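Side-chain contacts in metallo-beta-lactamase 1 (Acinetobacter baumannii, PDB 5MMD), which probably hydrolyses beta-lactams to substituted beta-amino acids with the help of zinc ions, and so is associated with antibiotic resistance: residues 74-77 against 83-86; 78-83 against 169-174; 158-163 against 178-183. All coordinates share one frame; numbering follows the deposited sequence.

Following the chain from the N terminus, contact 1 comes first: it closes the short loop between strand 70-75 and helix 81-84 by tying residues 74-77 to 83-86. Contact 2 starts inside that loop, shares Lys-83 with it, and then leaps 85 residues to the surface loop 169-174. Contact 3 opens and closes around that destination: residues 158-163, just past strand 154-158, meet 178-183 at the start of helix 180-190, so contacts 2 and 3 cross. Both reach the same zinc ion, through Asp-82 and Cys-159. Together the three link the seven-stranded sheet that holds 70-75, the metal centre, and helix 180-190 beside the sheet that holds 154-158.

Contact 1 of 3, residues 74-77 against 83-86; sequences SIST and KTAG
Ser-76, where the chain runs on from strand 70-75, is the residue that reaches over to Lys-83 and Thr-84. Ser-76 OG lies anti to its own carbonyl carbon (chi1 -62°), which aims the hydroxyl at the helix and lets it donate to Lys-83 O over 2.9 Å. The bond does not run straight into the oxygen: the C=O...donor angle is 136°, and the hydroxyl sits tilted 32° out of the carbonyl plane. Right beside the bond, Ser-76 CB rests 3.7 Å from Thr-84 CG2, so a polar and an apolar touch work side by side. The other branch of Thr-84 turns back on its own loop, where OG1 bonds to Ser-79 O; the threonine thus presents its methyl to Ser-76. Next comes Thr-77, a looser neighbour, with Thr-77 OG1 4.4 Å from Lys-83 CG. That hydroxyl is taken up by Asp-49 OD2, and its brush with the lysine is packing alone. Lys-83 sets out toward the strand, bends at its second torsion, and then runs off extended, past Cys-159. Its ammonium group ends on Ser-34 OG, Asn-35 O and Gly-200 O, three oxygens that hold the charged end of this buried chain in place. Between the two segments lie residues 78-82, the His-X-His-X-Asp signature of the metallo-beta-lactamase superfamily, and the serine bond is a short strut across the base of that zinc-binding loop.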
ATOM      1  N   SER A  74      -1.396  -3.013 -11.496  1.00 15.87           N
ATOM      2  CA  SER A  74      -1.101  -2.927 -10.066  1.00 13.71           C
ATOM      3  C   SER A  74      -0.133  -1.783  -9.808  1.00 13.58           C
ATOM      4  O   SER A  74       0.706  -1.456 -10.663  1.00 16.63           O
ATOM      5  CB  SER A  74      -0.515  -4.246  -9.546  1.00 14.51           C
ATOM      6  OG  SER A  74       0.808  -4.401 -10.012  1.00 18.24           O
ATOM      7  N   ILE A  75      -0.269  -1.164  -8.644  1.00 12.05           N
ATOM      8  CA  ILE A  75       0.715  -0.243  -8.143  1.00 12.18           C
ATOM      9  C   ILE A  75       1.276  -0.765  -6.792  1.00 11.22           C
ATOM     10  O   ILE A  75       0.516  -1.268  -5.954  1.00 10.07           O
ATOM     11  CB  ILE A  75       0.137   1.179  -7.982  1.00 13.23           C
ATOM     12  CG1 ILE A  75       1.220   2.077  -7.372  1.00 14.54           C
ATOM     13  CG2 ILE A  75      -1.116   1.157  -7.150  1.00 13.22           C
ATOM     14  CD1 ILE A  75       1.206   3.438  -7.834  1.00 16.94           C
ATOM     15  N   SER A  76       2.597  -0.660  -6.596  1.00 10.97           N
ATOM     16  CA  SER A  76       3.199  -1.021  -5.300  1.00 10.06           C
ATOM     17  C   SER A  76       3.677   0.251  -4.602  1.00 11.04           C
ATOM     18  O   SER A  76       4.305   1.102  -5.223  1.00 11.96           O
ATOM     19  CB  SER A  76       4.337  -2.016  -5.449  1.00 10.54           C
ATOM     20  OG  SER A  76       3.885  -3.218  -6.009  1.00 10.11           O
ATOM     21  N   THR A  77       3.352   0.384  -3.316  1.00 10.89           N
ATOM     22  CA  THR A  77       3.483   1.676  -2.647  1.00 11.84           C
ATOM     23  C   THR A  77       4.794   1.832  -1.880  1.00 12.83           C
ATOM     24  O   THR A  77       5.111   2.926  -1.415  1.00 13.33           O
ATOM     25  CB  THR A  77       2.275   1.931  -1.694  1.00 12.76           C
ATOM     26  OG1 THR A  77       2.233   0.931  -0.660  1.00 12.08           O
ATOM     27  CG2 THR A  77       0.986   1.876  -2.468  1.00 12.36           C
ATOM     28  N   LYS A  83       4.480  -5.843  -0.279  1.00  9.70           N
ATOM     29  CA  LYS A  83       3.679  -5.063  -1.256  1.00  9.15           C
ATOM     30  C   LYS A  83       4.105  -5.268  -2.717  1.00 10.52           C
ATOM     31  O   LYS A  83       3.410  -4.815  -3.654  1.00  9.44           O
ATOM     32  CB  LYS A  83       3.772  -3.578  -0.913  1.00  8.41           C
ATOM     33  CG  LYS A  83       3.423  -3.184   0.496  1.00  9.10           C
ATOM     34  CD  LYS A  83       2.063  -3.723   0.986  1.00  9.25           C
ATOM     35  CE  LYS A  83       1.791  -3.243   2.418  1.00  8.89           C
ATOM     36  NZ  LYS A  83       0.626  -3.915   2.971  1.00  9.89           N
ATOM     37  N   THR A  84       5.234  -5.960  -2.909  1.00 11.00           N
ATOM     38  CA  THR A  84       5.838  -6.182  -4.213  1.00 11.73           C
ATOM     39  C   THR A  84       6.047  -7.651  -4.553  1.00 11.79           C
ATOM     40  O   THR A  84       6.594  -7.947  -5.602  1.00 12.37           O
ATOM     41  CB  THR A  84       7.231  -5.534  -4.327  1.00 12.80           C
ATOM     42  OG1 THR A  84       8.106  -6.112  -3.337  1.00 13.04           O
ATOM     43  CG2 THR A  84       7.144  -3.997  -4.167  1.00 12.63           C
ATOM     44  N   ALA A  85       5.658  -8.581  -3.685  1.00 11.58           N
ATOM     45  CA  ALA A  85       6.029  -9.978  -3.935  1.00 11.80           C
ATOM     46  C   ALA A  85       5.496 -10.468  -5.261  1.00 12.94           C
ATOM     47  O   ALA A  85       6.089 -11.349  -5.878  1.00 12.90           O
ATOM     48  CB  ALA A  85       5.550 -10.932  -2.796  1.00 10.99           C
ATOM     49  N   GLY A  86       4.362  -9.937  -5.692  1.00 12.63           N
ATOM     50  CA  GLY A  86       3.728 -10.453  -6.878  1.00 13.96           C
ATOM     51  C   GLY A  86       4.109  -9.764  -8.171  1.00 14.95           C
ATOM     52  O   GLY A  86       3.610 -10.151  -9.233  1.00 17.10           O
TER

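Contact 2 of 3, residues 78-83 against 169-174; sequences HSHEDK and LGYTGE. With ZN (zinc ion), chain E; ZN (zinc ion), chain C.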
ATOM      1  N   HIS A  78       5.553   0.745  -1.734  1.00 12.55           N
ATOM      2  CA  HIS A  78       7.004   0.890  -1.496  1.00 13.17           C
ATOM      3  C   HIS A  78       7.657  -0.437  -1.836  1.00 12.62           C
ATOM      4  O   HIS A  78       6.961  -1.385  -2.236  1.00 11.39           O
ATOM      5  CB  HIS A  78       7.335   1.347  -0.062  1.00 13.80           C
ATOM      6  CG  HIS A  78       6.944   0.393   1.027  1.00 13.18           C
ATOM      7  ND1 HIS A  78       5.634   0.176   1.415  1.00 11.42           N
ATOM      8  CD2 HIS A  78       7.716  -0.321   1.902  1.00 14.20           C
ATOM      9  CE1 HIS A  78       5.615  -0.672   2.426  1.00 12.26           C
ATOM     10  NE2 HIS A  78       6.861  -0.974   2.750  1.00 13.77           N
ATOM     11  N   SER A  79       8.977  -0.522  -1.647  1.00 12.19           N
ATOM     12  CA  SER A  79       9.726  -1.658  -2.166  1.00 13.09           C
ATOM     13  C   SER A  79       9.590  -2.984  -1.388  1.00 12.40           C
ATOM     14  O   SER A  79       9.861  -4.045  -1.964  1.00 13.35           O
ATOM     15  CB  SER A  79      11.228  -1.300  -2.245  1.00 14.47           C
ATOM     16  OG  SER A  79      11.773  -1.154  -0.953  1.00 14.14           O
ATOM     17  N   HIS A  80       9.157  -2.939  -0.122  1.00 12.20           N
ATOM     18  CA  HIS A  80       9.167  -4.155   0.727  1.00 12.94           C
ATOM     19  C   HIS A  80       8.323  -5.295   0.152  1.00 12.08           C
ATOM     20  O   HIS A  80       7.325  -5.090  -0.558  1.00 10.75           O
ATOM     21  CB  HIS A  80       8.732  -3.836   2.150  1.00 11.74           C
ATOM     22  CG  HIS A  80       9.751  -3.053   2.924  1.00 12.63           C
ATOM     23  ND1 HIS A  80       9.439  -2.321   4.050  1.00 12.77           N
ATOM     24  CD2 HIS A  80      11.083  -2.904   2.729  1.00 14.12           C
ATOM     25  CE1 HIS A  80      10.540  -1.763   4.520  1.00 13.65           C
ATOM     26  NE2 HIS A  80      11.547  -2.088   3.727  1.00 14.27           N
ATOM     27  N   GLU A  81       8.808  -6.498   0.411  1.00 11.52           N
ATOM     28  CA  GLU A  81       8.245  -7.722  -0.130  1.00 11.36           C
ATOM     29  C   GLU A  81       6.743  -7.895   0.148  1.00 11.09           C
ATOM     30  O   GLU A  81       6.054  -8.521  -0.649  1.00 10.60           O
ATOM     31  CB  GLU A  81       9.002  -8.907   0.435  1.00 12.67           C
ATOM     32  CG  GLU A  81       8.723 -10.235  -0.219  1.00 13.16           C
ATOM     33  CD  GLU A  81       9.257 -10.368  -1.629  1.00 15.03           C
ATOM     34  OE1 GLU A  81       8.998 -11.431  -2.219  1.00 16.98           O
ATOM     35  OE2 GLU A  81       9.972  -9.475  -2.138  1.00 14.76           O
ATOM     36  N   ASP A  82       6.238  -7.325   1.244  1.00  9.56           N
ATOM     37  CA  ASP A  82       4.815  -7.488   1.541  1.00 10.85           C
ATOM     38  C   ASP A  82       3.933  -6.759   0.502  1.00 10.60           C
ATOM     39  O   ASP A  82       2.772  -7.082   0.396  1.00 11.33           O
ATOM     40  CB  ASP A  82       4.438  -7.053   2.992  1.00  9.00           C
ATOM     41  CG  ASP A  82       4.871  -5.645   3.367  1.00 11.72           C
ATOM     42  OD1 ASP A  82       5.935  -5.209   2.871  1.00 13.08           O
ATOM     43  OD2 ASP A  82       4.190  -5.010   4.247  1.00  8.79           O
ATOM     44  N   LYS A  83       4.480  -5.843  -0.279  1.00  9.70           N
ATOM     45  CA  LYS A  83       3.679  -5.063  -1.256  1.00  9.15           C
ATOM     46  C   LYS A  83       4.105  -5.268  -2.717  1.00 10.52           C
ATOM     47  O   LYS A  83       3.410  -4.815  -3.654  1.00  9.44           O
ATOM     48  CB  LYS A  83       3.772  -3.578  -0.913  1.00  8.41           C
ATOM     49  CG  LYS A  83       3.423  -3.184   0.496  1.00  9.10           C
ATOM     50  CD  LYS A  83       2.063  -3.723   0.986  1.00  9.25           C
ATOM     51  CE  LYS A  83       1.791  -3.243   2.418  1.00  8.89           C
ATOM     52  NZ  LYS A  83       0.626  -3.915   2.971  1.00  9.89           N
ATOM     53  N   LEU A 169       5.580   2.191  15.758  1.00 17.49           N
ATOM     54  CA  LEU A 169       5.702   2.403  14.327  1.00 16.64           C
ATOM     55  C   LEU A 169       5.938   1.140  13.563  1.00 15.69           C
ATOM     56  O   LEU A 169       5.994   1.182  12.335  1.00 15.07           O
ATOM     57  CB  LEU A 169       6.830   3.412  14.016  1.00 17.78           C
ATOM     58  CG  LEU A 169       6.602   4.837  14.534  1.00 19.52           C
ATOM     59  CD1 LEU A 169       7.913   5.606  14.454  1.00 20.37           C
ATOM     60  CD2 LEU A 169       5.493   5.546  13.749  1.00 18.39           C
ATOM     61  N   GLY A 170       6.082   0.021  14.258  1.00 15.24           N
ATOM     62  CA  GLY A 170       6.315  -1.241  13.573  1.00 15.11           C
ATOM     63  C   GLY A 170       7.790  -1.415  13.199  1.00 15.89           C
ATOM     64  O   GLY A 170       8.674  -1.057  13.973  1.00 16.50           O
ATOM     65  N   TYR A 171       8.057  -1.989  12.037  1.00 15.65           N
ATOM     66  CA  TYR A 171       9.434  -2.210  11.579  1.00 16.86           C
ATOM     67  C   TYR A 171      10.087  -0.902  11.143  1.00 16.34           C
ATOM     68  O   TYR A 171       9.678  -0.298  10.152  1.00 15.85           O
ATOM     69  CB  TYR A 171       9.471  -3.202  10.416  1.00 17.04           C
ATOM     70  CG  TYR A 171      10.854  -3.291   9.785  1.00 17.60           C
ATOM     71  CD1 TYR A 171      11.935  -3.774  10.512  1.00 19.25           C
ATOM     72  CD2 TYR A 171      11.085  -2.853   8.479  1.00 17.22           C
ATOM     73  CE1 TYR A 171      13.210  -3.866   9.940  1.00 19.35           C
ATOM     74  CE2 TYR A 171      12.356  -2.936   7.900  1.00 18.35           C
ATOM     75  CZ  TYR A 171      13.409  -3.427   8.635  1.00 18.91           C
ATOM     76  OH  TYR A 171      14.670  -3.519   8.080  1.00 21.97           O
ATOM     77  N   THR A 172      11.099  -0.455  11.880  1.00 16.88           N
ATOM     78  CA  THR A 172      11.683   0.861  11.606  1.00 16.59           C
ATOM     79  C   THR A 172      13.146   0.779  11.143  1.00 16.80           C
ATOM     80  O   THR A 172      13.866   1.775  11.166  1.00 17.81           O
ATOM     81  CB  THR A 172      11.619   1.729  12.829  1.00 18.37           C
ATOM     82  OG1 THR A 172      12.328   1.074  13.889  1.00 20.49           O
ATOM     83  CG2 THR A 172      10.174   1.988  13.233  1.00 17.89           C
ATOM     84  N   GLY A 173      13.572  -0.412  10.741  1.00 17.11           N
ATOM     85  CA  GLY A 173      14.940  -0.643  10.273  1.00 19.02           C
ATOM     86  C   GLY A 173      15.337   0.121   9.025  1.00 18.88           C
ATOM     87  O   GLY A 173      16.533   0.310   8.791  1.00 21.00           O
ATOM     88  N   GLU A 174      14.362   0.557   8.222  1.00 18.29           N
ATOM     89  CA  GLU A 174      14.633   1.418   7.055  1.00 19.31           C
ATOM     90  C   GLU A 174      13.750   2.691   7.058  1.00 19.42           C
ATOM     91  O   GLU A 174      13.488   3.274   6.014  1.00 18.99           O
ATOM     92  CB  GLU A 174      14.426   0.645   5.745  1.00 18.73           C
ATOM     93  CG  GLU A 174      15.276  -0.616   5.609  1.00 20.56           C
ATOM     94  CD  GLU A 174      14.588  -1.701   4.792  1.00 21.31           C
ATOM     95  OE1 GLU A 174      14.215  -1.439   3.637  1.00 21.35           O
ATOM     96  OE2 GLU A 174      14.426  -2.841   5.298  1.00 23.27           O
TER
HETATM   97 ZN    ZN E 403       7.529  -1.895   4.564  1.00 14.39          ZN
HETATM   98 ZN    ZN C 401       4.532  -3.414   5.397  0.95 15.81          ZN
HETATM   99  O   HOH W   1       6.584  -3.302   5.179  1.00 15.13           O
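His-80 and Glu-174 meet head-on from the two loops, their flat groups nearly at right angles, with ring and carboxylate planes 79° apart. From the histidine side the hydrogen bond is in plane and almost straight: His-80 NE2 donates to Glu-174 OE1 over 2.7 Å with an N-H...O angle of 166°. From the glutamate side it is different, since OE1 is met from well above the carboxylate plane. Glu-174 gets there with CG anti to its carbonyl carbon (chi1 -57°) and a bend at the second torsion. Its other oxygen takes the tyrosine hydroxyl on the anti lone pair, Tyr-171 OH to Glu-174 OE2 being 2.9 Å, so both oxygens of this surface carboxylate have a partner. The tyrosine ring in turn lies obliquely to the imidazole, Tyr-171 CE2 4.0 Å from His-80 CE1.

Through its other nitrogen, ND1, His-80 binds a zinc ion at 2.0 Å. Glu-174 is a second-shell residue; its bond at NE2 and the zinc at ND1 together hold the ring's rotation, and it may make ND1 a stronger ligand. His-78 NE2 and His-140 bind the same zinc; Asp-82 OD2 binds the other, and a water bridges the two metals and donates to Asp-82 OD1.

In sequence, 169-174 belongs to the loop that leads from strand 154-158 to helix 180-190; Leu-169 packs on helix 208-223, while Ser-79 leans on helix 101-109.

Contact 3 of 3, residues 158-163 against 178-183; sequences GCFIRS and DQWPQS. With ZN (zinc ion), chain C.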
ATOM      1  N   GLY A 158      -0.975   2.533   3.196  1.00  9.94           N
ATOM      2  CA  GLY A 158       0.128   1.603   3.210  1.00  9.87           C
ATOM      3  C   GLY A 158       0.874   1.655   4.541  1.00 10.33           C
ATOM      4  O   GLY A 158       0.352   2.112   5.564  1.00 10.70           O
ATOM      5  N   CYS A 159       2.102   1.178   4.540  1.00  9.77           N
ATOM      6  CA  CYS A 159       2.775   0.986   5.821  1.00 11.67           C
ATOM      7  C   CYS A 159       3.260   2.294   6.378  1.00 12.60           C
ATOM      8  O   CYS A 159       3.760   2.325   7.487  1.00 14.83           O
ATOM      9  CB  CYS A 159       3.880  -0.017   5.664  1.00 12.33           C
ATOM     10  SG  CYS A 159       3.218  -1.507   4.947  1.00 16.23           S
ATOM     11  N   PHE A 160       3.067   3.371   5.617  1.00 12.31           N
ATOM     12  CA  PHE A 160       3.276   4.729   6.087  1.00 12.45           C
ATOM     13  C   PHE A 160       2.298   5.095   7.195  1.00 11.70           C
ATOM     14  O   PHE A 160       2.537   6.050   7.970  1.00 12.30           O
ATOM     15  CB  PHE A 160       3.107   5.718   4.913  1.00 13.30           C
ATOM     16  CG  PHE A 160       3.209   7.168   5.300  1.00 13.55           C
ATOM     17  CD1 PHE A 160       4.429   7.719   5.642  1.00 14.28           C
ATOM     18  CD2 PHE A 160       2.082   7.996   5.307  1.00 14.52           C
ATOM     19  CE1 PHE A 160       4.544   9.051   5.995  1.00 15.13           C
ATOM     20  CE2 PHE A 160       2.195   9.338   5.645  1.00 14.88           C
ATOM     21  CZ  PHE A 160       3.436   9.859   6.001  1.00 15.86           C
ATOM     22  N   ILE A 161       1.172   4.384   7.227  1.00 11.68           N
ATOM     23  CA  ILE A 161       0.107   4.668   8.191  1.00 11.52           C
ATOM     24  C   ILE A 161      -0.068   3.477   9.084  1.00 11.54           C
ATOM     25  O   ILE A 161      -0.176   2.354   8.608  1.00 11.15           O
ATOM     26  CB  ILE A 161      -1.273   5.024   7.490  1.00 13.87           C
ATOM     27  CG1 ILE A 161      -1.160   6.318   6.682  1.00 14.52           C
ATOM     28  CG2 ILE A 161      -2.408   5.117   8.534  1.00 13.94           C
ATOM     29  CD1 ILE A 161      -0.641   7.522   7.486  1.00 15.19           C
ATOM     30  N   ARG A 162      -0.072   3.722  10.392  1.00 12.25           N
ATOM     31  CA  ARG A 162      -0.261   2.677  11.384  1.00 13.31           C
ATOM     32  C   ARG A 162      -1.710   2.528  11.820  1.00 13.41           C
ATOM     33  O   ARG A 162      -2.458   3.502  11.884  1.00 13.04           O
ATOM     34  CB  ARG A 162       0.597   2.974  12.610  1.00 14.98           C
ATOM     35  CG  ARG A 162       2.091   3.058  12.261  1.00 14.69           C
ATOM     36  CD  ARG A 162       2.653   1.698  11.835  1.00 14.67           C
ATOM     37  NE  ARG A 162       2.715   0.786  12.988  1.00 16.58           N
ATOM     38  CZ  ARG A 162       2.918  -0.526  12.927  1.00 16.20           C
ATOM     39  NH1 ARG A 162       3.092  -1.157  11.755  1.00 15.11           N
ATOM     40  NH2 ARG A 162       2.977  -1.201  14.062  1.00 18.15           N
ATOM     41  N   SER A 163      -2.074   1.290  12.147  1.00 13.81           N
ATOM     42  CA  SER A 163      -3.404   0.993  12.652  1.00 14.49           C
ATOM     43  C   SER A 163      -3.600   1.586  14.040  1.00 14.98           C
ATOM     44  O   SER A 163      -2.633   1.770  14.820  1.00 14.42           O
ATOM     45  CB  SER A 163      -3.635  -0.517  12.686  1.00 14.61           C
ATOM     46  OG  SER A 163      -2.875  -1.072  13.724  1.00 15.95           O
ATOM     47  N   ASP A 178      12.863  10.932  11.522  1.00 26.27           N
ATOM     48  CA  ASP A 178      12.855  12.369  11.674  1.00 26.78           C
ATOM     49  C   ASP A 178      11.999  13.073  10.611  1.00 25.69           C
ATOM     50  O   ASP A 178      11.488  14.167  10.841  1.00 26.54           O
ATOM     51  CB  ASP A 178      14.287  12.865  11.651  1.00 29.00           C
ATOM     52  CG  ASP A 178      15.081  12.398  12.867  1.00 30.23           C
ATOM     53  OD1 ASP A 178      14.471  12.061  13.921  1.00 30.35           O
ATOM     54  OD2 ASP A 178      16.319  12.344  12.763  1.00 32.17           O
ATOM     55  N   GLN A 179      11.807  12.435   9.466  1.00 24.08           N
ATOM     56  CA  GLN A 179      10.938  12.995   8.428  1.00 23.48           C
ATOM     57  C   GLN A 179       9.454  12.607   8.586  1.00 22.15           C
ATOM     58  O   GLN A 179       8.567  13.304   8.069  1.00 20.89           O
ATOM     59  CB  GLN A 179      11.425  12.555   7.056  1.00 23.14           C
ATOM     60  CG  GLN A 179      12.872  13.006   6.707  1.00 24.32           C
ATOM     61  CD  GLN A 179      13.294  12.478   5.337  1.00 25.05           C
ATOM     62  OE1 GLN A 179      12.453  11.979   4.571  1.00 24.78           O
ATOM     63  NE2 GLN A 179      14.591  12.552   5.033  1.00 26.85           N
ATOM     64  N   TRP A 180       9.193  11.514   9.304  1.00 20.46           N
ATOM     65  CA  TRP A 180       7.845  10.937   9.382  1.00 19.67           C
ATOM     66  C   TRP A 180       6.786  11.908   9.934  1.00 19.53           C
ATOM     67  O   TRP A 180       5.689  11.995   9.399  1.00 18.48           O
ATOM     68  CB  TRP A 180       7.866   9.666  10.229  1.00 18.68           C
ATOM     69  CG  TRP A 180       6.777   8.686   9.872  1.00 18.38           C
ATOM     70  CD1 TRP A 180       5.530   8.972   9.349  1.00 17.60           C
ATOM     71  CD2 TRP A 180       6.831   7.268  10.009  1.00 17.52           C
ATOM     72  NE1 TRP A 180       4.825   7.825   9.157  1.00 16.09           N
ATOM     73  CE2 TRP A 180       5.590   6.757   9.551  1.00 16.41           C
ATOM     74  CE3 TRP A 180       7.799   6.375  10.485  1.00 17.80           C
ATOM     75  CZ2 TRP A 180       5.291   5.394   9.578  1.00 15.51           C
ATOM     76  CZ3 TRP A 180       7.523   5.033  10.478  1.00 17.13           C
ATOM     77  CH2 TRP A 180       6.269   4.543  10.037  1.00 16.26           C
ATOM     78  N   PRO A 181       7.105  12.651  10.996  1.00 20.77           N
ATOM     79  CA  PRO A 181       6.072  13.590  11.440  1.00 21.88           C
ATOM     80  C   PRO A 181       5.668  14.618  10.369  1.00 22.60           C
ATOM     81  O   PRO A 181       4.462  14.779  10.147  1.00 22.02           O
ATOM     82  CB  PRO A 181       6.712  14.281  12.647  1.00 24.22           C
ATOM     83  CG  PRO A 181       7.808  13.345  13.110  1.00 24.26           C
ATOM     84  CD  PRO A 181       8.319  12.713  11.836  1.00 22.76           C
ATOM     85  N   GLN A 182       6.612  15.281   9.691  1.00 22.50           N
ATOM     86  CA  GLN A 182       6.179  16.255   8.690  1.00 22.87           C
ATOM     87  C   GLN A 182       5.450  15.534   7.561  1.00 21.36           C
ATOM     88  O   GLN A 182       4.486  16.055   7.014  1.00 21.75           O
ATOM     89  CB  GLN A 182       7.329  17.087   8.126  1.00 24.60           C
ATOM     90  CG  GLN A 182       6.826  18.247   7.211  1.00 25.89           C
ATOM     91  OE1 GLN A 182       5.962  19.709   8.945  0.71 26.17           O
ATOM     92  NE2 GLN A 182       4.542  19.189   7.278  1.00 25.37           N
ATOM     93  N   SER A 183       5.869  14.326   7.212  1.00 19.37           N
ATOM     94  CA  SER A 183       5.160  13.635   6.149  1.00 18.99           C
ATOM     95  C   SER A 183       3.736  13.304   6.539  1.00 18.06           C
ATOM     96  O   SER A 183       2.842  13.329   5.706  1.00 17.35           O
ATOM     97  CB  SER A 183       5.886  12.358   5.758  1.00 17.69           C
ATOM     98  OG  SER A 183       7.214  12.700   5.422  1.00 19.87           O
TER
HETATM   99 ZN    ZN C 401       4.532  -3.414   5.397  0.95 15.81          ZN
HETATM  100  O   HOH W   1       6.584  -3.302   5.179  1.00 15.13           O
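Behind the Asp-Cys-His zinc site of this enzyme, Phe-160, on the loop that supplies the cysteine ligand, packs against Trp-180 of helix 180-190. Cys-159 SG binds the zinc ion at 2.4 Å, and Asp-82, His-201 and the bridging water complete its surroundings. The loop makes a type I beta turn from Gly-158 to Ile-161, closed by Ile-161 N bonding to Gly-158 O at 2.9 Å. The two neighbouring side chains part ways: the sulfur of Cys-159 faces the metal, the phenyl ring of Phe-160 heads for the helix.

Trp-180 grips that turn with its indole N-H, Trp-180 NE1 donating to Phe-160 O over 3.1 Å. The oxygen sits at the indole's edge, near the ring plane, and is met on a lone pair in the carbonyl plane. The bond is bent all the same, with an N-H...O angle of 135°, because Phe-160 O lies partly toward the benzo side, 3.3 Å from Trp-180 CZ2. In the alpha-beta/beta-alpha sandwich of the metallo-beta-lactamase fold, helices flank two beta sheets, and here one of them, helix 180-190, is joined to the loop after strand 154-158; the indole also packs on Thr-213 and Ala-217 of helix 208-223.

The phenyl ring, swung anti to its backbone N (chi1 176°), runs alongside the indole in the opposite sense. Their planes are only 21° apart, but the rings are offset so far that little of one lies over the other; Phe-160 CE1 comes 3.4 Å from Trp-180 NE1 and 3.5 Å from Trp-180 CD1. Further out, Phe-160 CZ points at the first turn of the helix and comes within 3.5 Å of Ser-183 CB. The hydroxyl of Ser-183 bonds to Gly-138 O, while Pro-136 and Asn-144 add to the packing around Phe-160.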